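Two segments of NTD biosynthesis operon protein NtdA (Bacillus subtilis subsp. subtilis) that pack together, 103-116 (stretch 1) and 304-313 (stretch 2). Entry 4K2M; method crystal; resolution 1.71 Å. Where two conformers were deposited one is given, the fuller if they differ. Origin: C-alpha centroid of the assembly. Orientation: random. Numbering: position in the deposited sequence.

Stretch 1, residues 103-116: PYLEQFEKVLSTYL
Stretch 2 304-313: IGLERMKYLS

L306 is the apolar centre of the contact between residues 103-116 and 304-313 of NtdA, two segments of one chain that lie at least 195 residues apart in sequence where they touch. Its CA-to-CB bond points sideways, but chi1 m and chi2 t carry the end of the side chain into a hole formed by Y104 (chi1 m, chi2 -86°), Q107 (chi1 t, chi2 p), F108 and V111, the i, i+3, i+4 and i+7 positions of a helix. L306 CD1 lies 3.9 Å from Y104 CD1, at the edge of that ring, and 4.0 Å from Q107 CG, so the aliphatic part of the glutamine helps to line the pocket. L306 CD2 packs against the helix itself, 3.9 Å from F108 CA, and also lies 4.0 Å from F108 CD1 and 4.1 Å from V111 CG2.

F108 CA and L306 CA, 6.3 Å apart, are the closest CA pair across the stretches and set the register. Stretch 1 is helical (phi/psi close to -64/-41 through most of its length), with i to i+4 bonds such as F108 N to Y104 O at 2.8 Å and L112 N to F108 O at 3.0 Å; the first, Q107 N to P103 O at 3.5 Å, is weak. Stretch 2 enters as the helix of 304-308, runs through a 3-10 segment at 309-311 and returns to helix at 312-313. The tighter turns appear in K310 N to E307 O, Y311 N to R308 O and L312 N to M309 O, each 3.1 Å. The axes of helices 103-116 and 304-308 approach to 9.9 Å, and their N-to-C directions differ by 37°.

The CA-to-CB bond of F108 (chi1 t, chi2 61°) points sideways, yet its ring reaches stretch 2, with F108 CE1 4.1 Å from G305 C. Glycine leaves room for it: an ideal CB on G305 would sit a tight 3.1 Å from F108 CE1. One turn on, M309 points toward stretch 1 with chi1 and chi2 both t and chi3 at 9°. M309 CE meets the edge of the F108 ring, 3.7 Å from F108 CE1, and is also 3.6 Å from V111 CG1 (V111 chi1 t), where M309 SD lies at 3.5 Å; M309 SD is 4.4 Å from L112 CD2 (L112 chi1 m, chi2 t). The sulfur is 5.4 Å from the F108 ring centroid, in an oblique approach 66° off the ring normal.

Farther along, Y115 (chi1 t, chi2 74°) and L312 (chi1 t, chi2 p) point toward one another's stretches. L312 CD2 is 4.0 Å from Y115 CZ and 3.7 Å from Y115 OH, where the apolar contact gives way to a polar edge. No direct hydrogen bond or salt bridge joins the stretches; instead a water bridges them, 2.7 Å from Y115 OH and 3.0 Å from S313 OG, to which it donates. Away from the interface, K310 NZ forms a salt bridge with E307 OE1 at 2.9 Å within stretch 2.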

ATOM      1  N   PRO A 103      12.177   9.452   7.261  1.00 18.58           N
ATOM      2  CA  PRO A 103      12.106   9.995   8.624  1.00 22.10           C
ATOM      3  C   PRO A 103      10.709  10.364   9.108  1.00 22.67           C
ATOM      4  O   PRO A 103      10.497  10.370  10.321  1.00 25.77           O
ATOM      5  CB  PRO A 103      12.975  11.260   8.542  1.00 23.93           C
ATOM      6  CG  PRO A 103      12.898  11.659   7.081  1.00 24.13           C
ATOM      7  CD  PRO A 103      12.886  10.357   6.337  1.00 21.97           C
ATOM      8  N   TYR A 104       9.784  10.681   8.205  1.00 16.63           N
ATOM      9  CA  TYR A 104       8.437  11.057   8.624  1.00 18.21           C
ATOM     10  C   TYR A 104       7.674   9.876   9.227  1.00 21.24           C
ATOM     11  O   TYR A 104       6.819  10.065  10.093  1.00 18.25           O
ATOM     12  CB  TYR A 104       7.655  11.688   7.472  1.00 17.15           C
ATOM     13  CG  TYR A 104       8.182  13.036   7.019  1.00 18.16           C
ATOM     14  CD1 TYR A 104       7.777  14.200   7.646  1.00 23.46           C
ATOM     15  CD2 TYR A 104       9.070  13.140   5.950  1.00 17.89           C
ATOM     16  CE1 TYR A 104       8.240  15.435   7.234  1.00 28.57           C
ATOM     17  CE2 TYR A 104       9.546  14.365   5.538  1.00 19.85           C
ATOM     18  CZ  TYR A 104       9.126  15.512   6.184  1.00 29.80           C
ATOM     19  OH  TYR A 104       9.590  16.743   5.767  1.00 31.04           O
ATOM     20  N   LEU A 105       7.994   8.658   8.782  1.00 20.10           N
ATOM     21  CA  LEU A 105       7.411   7.447   9.355  1.00 24.03           C
ATOM     22  C   LEU A 105       7.562   7.400  10.871  1.00 23.51           C
ATOM     23  O   LEU A 105       6.574   7.281  11.588  1.00 19.46           O
ATOM     24  CB  LEU A 105       8.034   6.186   8.733  1.00 23.88           C
ATOM     25  CG  LEU A 105       7.306   5.601   7.536  1.00 40.07           C
ATOM     26  CD1 LEU A 105       8.047   4.357   7.023  1.00 31.23           C
ATOM     27  CD2 LEU A 105       5.862   5.272   7.932  1.00 24.27           C
ATOM     28  N   GLU A 106       8.799   7.500  11.361  1.00 20.08           N
ATOM     29  CA  GLU A 106       9.053   7.430  12.799  1.00 23.23           C
ATOM     30  C   GLU A 106       8.355   8.561  13.556  1.00 15.16           C
ATOM     31  O   GLU A 106       7.845   8.349  14.669  1.00 18.99           O
ATOM     32  CB  GLU A 106      10.558   7.482  13.085  1.00 33.05           C
ATOM     33  CG  GLU A 106      10.950   6.909  14.448  1.00 51.35           C
ATOM     34  CD  GLU A 106      12.277   7.454  14.959  1.00 67.53           C
ATOM     35  OE1 GLU A 106      13.289   7.358  14.230  1.00 72.76           O
ATOM     36  OE2 GLU A 106      12.301   7.986  16.090  1.00 78.86           O
ATOM     37  N   GLN A 107       8.350   9.760  12.978  0.57 20.13           N
ATOM     38  CA  GLN A 107       7.707  10.902  13.626  0.57 18.82           C
ATOM     39  C   GLN A 107       6.198  10.698  13.706  0.57 19.27           C
ATOM     40  O   GLN A 107       5.568  11.049  14.700  0.57 18.38           O
ATOM     41  CB  GLN A 107       8.010  12.206  12.881  0.57 18.35           C
ATOM     42  CG  GLN A 107       7.384  13.451  13.511  0.57 20.00           C
ATOM     43  CD  GLN A 107       8.050  13.860  14.819  0.57 32.79           C
ATOM     44  OE1 GLN A 107       9.151  13.406  15.139  0.57 36.56           O
ATOM     45  NE2 GLN A 107       7.382  14.727  15.579  0.57 27.28           N
ATOM     46  N   PHE A 108       5.619  10.140  12.645  1.00 16.09           N
ATOM     47  CA  PHE A 108       4.178   9.895  12.618  1.00 17.71           C
ATOM     48  C   PHE A 108       3.828   8.798  13.629  1.00 18.52           C
ATOM     49  O   PHE A 108       2.845   8.906  14.385  1.00 15.71           O
ATOM     50  CB  PHE A 108       3.739   9.515  11.195  1.00 17.68           C
ATOM     51  CG  PHE A 108       2.261   9.281  11.050  1.00 15.81           C
ATOM     52  CD1 PHE A 108       1.346  10.296  11.327  1.00 18.15           C
ATOM     53  CD2 PHE A 108       1.784   8.056  10.632  1.00 15.47           C
ATOM     54  CE1 PHE A 108      -0.023  10.073  11.179  1.00 20.95           C
ATOM     55  CE2 PHE A 108       0.410   7.821  10.484  1.00 21.35           C
ATOM     56  CZ  PHE A 108      -0.490   8.831  10.749  1.00 19.35           C
ATOM     57  N   GLU A 109       4.650   7.752  13.684  1.00 13.40           N
ATOM     58  CA  GLU A 109       4.407   6.689  14.668  1.00 14.81           C
ATOM     59  C   GLU A 109       4.537   7.219  16.092  1.00 17.64           C
ATOM     60  O   GLU A 109       3.725   6.892  16.959  1.00 15.56           O
ATOM     61  CB  GLU A 109       5.317   5.492  14.425  1.00 16.27           C
ATOM     62  CG  GLU A 109       5.019   4.771  13.101  1.00 15.27           C
ATOM     63  CD  GLU A 109       6.079   3.747  12.753  1.00 21.95           C
ATOM     64  OE1 GLU A 109       7.250   3.949  13.161  1.00 23.80           O
ATOM     65  OE2 GLU A 109       5.750   2.745  12.066  1.00 18.41           O
ATOM     66  N   LYS A 110       5.538   8.067  16.325  1.00 16.79           N
ATOM     67  CA  LYS A 110       5.706   8.696  17.631  1.00 19.19           C
ATOM     68  C   LYS A 110       4.512   9.579  18.042  1.00 19.09           C
ATOM     69  O   LYS A 110       4.051   9.540  19.190  1.00 20.30           O
ATOM     70  CB  LYS A 110       7.009   9.510  17.668  1.00 18.24           C
ATOM     71  CG  LYS A 110       7.290  10.112  19.032  1.00 34.98           C
ATOM     72  CD  LYS A 110       7.142   9.053  20.128  1.00 47.20           C
ATOM     73  CE  LYS A 110       6.873   9.690  21.485  1.00 57.42           C
ATOM     74  NZ  LYS A 110       7.904  10.711  21.825  1.00 53.39           N
ATOM     75  N   VAL A 111       3.996  10.369  17.110  1.00 15.41           N
ATOM     76  CA  VAL A 111       2.834  11.209  17.399  1.00 15.50           C
ATOM     77  C   VAL A 111       1.593  10.359  17.713  1.00 18.07           C
ATOM     78  O   VAL A 111       0.809  10.659  18.628  1.00 15.03           O
ATOM     79  CB  VAL A 111       2.552  12.155  16.212  1.00 22.16           C
ATOM     80  CG1 VAL A 111       1.125  12.593  16.238  1.00 37.81           C
ATOM     81  CG2 VAL A 111       3.473  13.364  16.264  1.00 23.08           C
ATOM     82  N   LEU A 112       1.417   9.282  16.958  1.00 17.16           N
ATOM     83  CA  LEU A 112       0.328   8.349  17.225  1.00 17.25           C
ATOM     84  C   LEU A 112       0.481   7.665  18.574  1.00 16.69           C
ATOM     85  O   LEU A 112      -0.505   7.435  19.287  1.00 16.66           O
ATOM     86  CB  LEU A 112       0.260   7.285  16.120  1.00 16.96           C
ATOM     87  CG  LEU A 112      -0.259   7.795  14.773  1.00 20.62           C
ATOM     88  CD1 LEU A 112      -0.124   6.684  13.723  1.00 20.95           C
ATOM     89  CD2 LEU A 112      -1.723   8.233  14.888  1.00 19.06           C
ATOM     90  N   SER A 113       1.718   7.308  18.913  1.00 15.44           N
ATOM     91  CA  SER A 113       2.015   6.642  20.182  1.00 13.91           C
ATOM     92  C   SER A 113       1.568   7.518  21.343  1.00 16.75           C
ATOM     93  O   SER A 113       0.924   7.052  22.281  1.00 18.14           O
ATOM     94  CB  SER A 113       3.517   6.354  20.275  1.00 17.45           C
ATOM     95  OG  SER A 113       3.904   6.045  21.602  1.00 25.86           O
ATOM     96  N   THR A 114       1.889   8.799  21.251  1.00 14.94           N
ATOM     97  CA  THR A 114       1.510   9.760  22.285  1.00 16.62           C
ATOM     98  C   THR A 114       0.001   9.967  22.338  1.00 20.27           C
ATOM     99  O   THR A 114      -0.610   9.995  23.416  1.00 19.03           O
ATOM    100  CB  THR A 114       2.206  11.097  22.055  1.00 21.08           C
ATOM    101  OG1 THR A 114       3.624  10.892  22.080  1.00 21.10           O
ATOM    102  CG2 THR A 114       1.809  12.111  23.133  1.00 30.97           C
ATOM    103  N   TYR A 115      -0.608  10.092  21.167  1.00 15.73           N
ATOM    104  CA  TYR A 115      -2.048  10.298  21.090  1.00 20.50           C
ATOM    105  C   TYR A 115      -2.824   9.108  21.634  1.00 17.89           C
ATOM    106  O   TYR A 115      -3.775   9.279  22.394  1.00 19.22           O
ATOM    107  CB  TYR A 115      -2.435  10.591  19.646  1.00 20.18           C
ATOM    108  CG  TYR A 115      -3.910  10.805  19.392  1.00 16.50           C
ATOM    109  CD1 TYR A 115      -4.544  11.985  19.779  1.00 20.63           C
ATOM    110  CD2 TYR A 115      -4.658   9.841  18.719  1.00 19.29           C
ATOM    111  CE1 TYR A 115      -5.893  12.194  19.514  1.00 22.98           C
ATOM    112  CE2 TYR A 115      -6.007  10.037  18.452  1.00 19.57           C
ATOM    113  CZ  TYR A 115      -6.614  11.211  18.847  1.00 17.49           C
ATOM    114  OH  TYR A 115      -7.948  11.408  18.575  1.00 20.18           O
ATOM    115  N   LEU A 116      -2.408   7.896  21.262  1.00 15.95           N
ATOM    116  CA  LEU A 116      -3.101   6.687  21.683  1.00 17.94           C
ATOM    117  C   LEU A 116      -2.720   6.216  23.084  1.00 21.43           C
ATOM    118  O   LEU A 116      -3.373   5.327  23.625  1.00 20.59           O
ATOM    119  CB  LEU A 116      -2.818   5.558  20.686  1.00 15.53           C
ATOM    120  CG  LEU A 116      -3.294   5.769  19.252  1.00 22.60           C
ATOM    121  CD1 LEU A 116      -2.756   4.661  18.337  1.00 19.40           C
ATOM    122  CD2 LEU A 116      -4.810   5.794  19.201  1.00 24.73           C
ATOM    123  N   ILE A 304       2.145  13.475   4.849  1.00 14.01           N
ATOM    124  CA  ILE A 304       0.809  14.020   4.617  1.00 14.13           C
ATOM    125  C   ILE A 304      -0.030  13.861   5.890  1.00 16.55           C
ATOM    126  O   ILE A 304      -0.799  14.755   6.263  1.00 15.86           O
ATOM    127  CB  ILE A 304       0.126  13.296   3.440  1.00 17.01           C
ATOM    128  CG1 ILE A 304       0.732  13.771   2.119  1.00 20.42           C
ATOM    129  CG2 ILE A 304      -1.387  13.571   3.423  1.00 16.75           C
ATOM    130  CD1 ILE A 304       0.234  12.982   0.910  1.00 19.59           C
ATOM    131  N   GLY A 305       0.118  12.715   6.546  1.00 14.38           N
ATOM    132  CA  GLY A 305      -0.616  12.436   7.771  1.00 14.29           C
ATOM    133  C   GLY A 305      -0.304  13.429   8.868  1.00 20.67           C
ATOM    134  O   GLY A 305      -1.191  13.820   9.642  1.00 17.04           O
ATOM    135  N   LEU A 306       0.954  13.858   8.931  1.00 14.22           N
ATOM    136  CA  LEU A 306       1.357  14.804   9.960  1.00 14.22           C
ATOM    137  C   LEU A 306       0.700  16.158   9.708  1.00 20.51           C
ATOM    138  O   LEU A 306       0.553  16.958  10.630  1.00 23.55           O
ATOM    139  CB  LEU A 306       2.880  14.924  10.018  1.00 15.05           C
ATOM    140  CG  LEU A 306       3.523  13.686  10.638  1.00 15.86           C
ATOM    141  CD1 LEU A 306       5.013  13.607  10.348  1.00 25.42           C
ATOM    142  CD2 LEU A 306       3.273  13.666  12.153  1.00 19.42           C
ATOM    143  N   GLU A 307       0.300  16.416   8.467  1.00 12.73           N
ATOM    144  CA  GLU A 307      -0.445  17.644   8.173  1.00 16.41           C
ATOM    145  C   GLU A 307      -1.924  17.465   8.451  1.00 16.61           C
ATOM    146  O   GLU A 307      -2.542  18.288   9.131  1.00 15.59           O
ATOM    147  CB  GLU A 307      -0.266  18.076   6.717  1.00 19.31           C
ATOM    148  CG  GLU A 307       1.123  18.547   6.361  1.00 24.31           C
ATOM    149  CD  GLU A 307       1.638  19.614   7.305  1.00 31.37           C
ATOM    150  OE1 GLU A 307       0.877  20.558   7.621  1.00 25.13           O
ATOM    151  OE2 GLU A 307       2.798  19.492   7.753  1.00 30.97           O
ATOM    152  N   ARG A 308      -2.512  16.392   7.930  1.00 16.03           N
ATOM    153  CA  ARG A 308      -3.959  16.242   8.039  1.00 14.53           C
ATOM    154  C   ARG A 308      -4.387  16.002   9.472  1.00 14.65           C
ATOM    155  O   ARG A 308      -5.518  16.312   9.835  1.00 16.41           O
ATOM    156  CB  ARG A 308      -4.482  15.137   7.094  1.00 11.64           C
ATOM    157  CG  ARG A 308      -4.209  15.465   5.615  1.00 12.77           C
ATOM    158  CD  ARG A 308      -5.058  14.616   4.673  1.00 17.10           C
ATOM    159  NE  ARG A 308      -6.452  15.045   4.732  1.00 15.56           N
ATOM    160  CZ  ARG A 308      -7.482  14.425   4.168  1.00 12.94           C
ATOM    161  NH1 ARG A 308      -7.312  13.300   3.470  1.00 15.10           N
ATOM    162  NH2 ARG A 308      -8.696  14.959   4.294  1.00 15.55           N
ATOM    163  N   MET A 309      -3.483  15.470  10.293  1.00 11.91           N
ATOM    164  CA  MET A 309      -3.802  15.179  11.683  1.00 12.92           C
ATOM    165  C   MET A 309      -4.090  16.445  12.463  1.00 16.45           C
ATOM    166  O   MET A 309      -4.749  16.389  13.503  1.00 16.78           O
ATOM    167  CB  MET A 309      -2.655  14.419  12.362  1.00 18.37           C
ATOM    168  CG  MET A 309      -3.075  13.622  13.590  1.00 25.95           C
ATOM    169  SD  MET A 309      -1.742  12.531  14.158  1.00 34.40           S
ATOM    170  CE  MET A 309      -0.449  13.160  13.101  1.00 17.06           C
ATOM    171  N   LYS A 310      -3.602  17.581  11.970  1.00 15.24           N
ATOM    172  CA  LYS A 310      -3.812  18.854  12.660  1.00 15.12           C
ATOM    173  C   LYS A 310      -5.284  19.232  12.718  1.00 18.43           C
ATOM    174  O   LYS A 310      -5.680  20.093  13.511  1.00 17.61           O
ATOM    175  CB  LYS A 310      -3.021  19.963  11.972  1.00 18.74           C
ATOM    176  CG  LYS A 310      -1.523  19.712  11.964  1.00 15.64           C
ATOM    177  CD  LYS A 310      -0.820  20.727  11.077  1.00 25.82           C
ATOM    178  CE  LYS A 310       0.688  20.559  11.186  1.00 36.98           C
ATOM    179  NZ  LYS A 310       1.405  21.525  10.308  1.00 44.00           N
ATOM    180  N   TYR A 311      -6.085  18.577  11.884  1.00 14.46           N
ATOM    181  CA  TYR A 311      -7.510  18.866  11.763  1.00 12.54           C
ATOM    182  C   TYR A 311      -8.384  17.881  12.547  1.00 16.33           C
ATOM    183  O   TYR A 311      -9.596  18.069  12.632  1.00 12.67           O
ATOM    184  CB  TYR A 311      -7.927  18.869  10.273  1.00 15.26           C
ATOM    185  CG  TYR A 311      -7.260  19.955   9.454  1.00 16.90           C
ATOM    186  CD1 TYR A 311      -7.944  21.112   9.092  1.00 24.65           C
ATOM    187  CD2 TYR A 311      -5.937  19.822   9.047  1.00 17.96           C
ATOM    188  CE1 TYR A 311      -7.312  22.116   8.342  1.00 22.06           C
ATOM    189  CE2 TYR A 311      -5.303  20.816   8.301  1.00 17.58           C
ATOM    190  CZ  TYR A 311      -5.989  21.953   7.958  1.00 24.33           C
ATOM    191  OH  TYR A 311      -5.318  22.908   7.219  1.00 24.16           O
ATOM    192  N   LEU A 312      -7.782  16.850  13.138  1.00 13.50           N
ATOM    193  CA  LEU A 312      -8.557  15.739  13.718  1.00 12.86           C
ATOM    194  C   LEU A 312      -9.471  16.092  14.901  1.00 12.84           C
ATOM    195  O   LEU A 312     -10.651  15.740  14.904  1.00 13.08           O
ATOM    196  CB  LEU A 312      -7.638  14.562  14.089  1.00 13.32           C
ATOM    197  CG  LEU A 312      -8.293  13.355  14.760  1.00 17.27           C
ATOM    198  CD1 LEU A 312      -9.418  12.794  13.878  1.00 19.45           C
ATOM    199  CD2 LEU A 312      -7.233  12.276  15.064  1.00 16.77           C
ATOM    200  N   SER A 313      -8.946  16.776  15.913  1.00 13.25           N
ATOM    201  CA  SER A 313      -9.799  17.125  17.050  1.00 15.91           C
ATOM    202  C   SER A 313     -10.974  17.992  16.623  1.00 13.30           C
ATOM    203  O   SER A 313     -12.111  17.745  17.044  1.00 16.08           O
ATOM    204  CB  SER A 313      -9.007  17.820  18.148  1.00 16.33           C
ATOM    205  OG  SER A 313      -8.101  16.901  18.723  1.00 18.91           O
TER
HETATM  206  O   HOH W   1      -8.785  13.998  18.432  1.00 24.34           O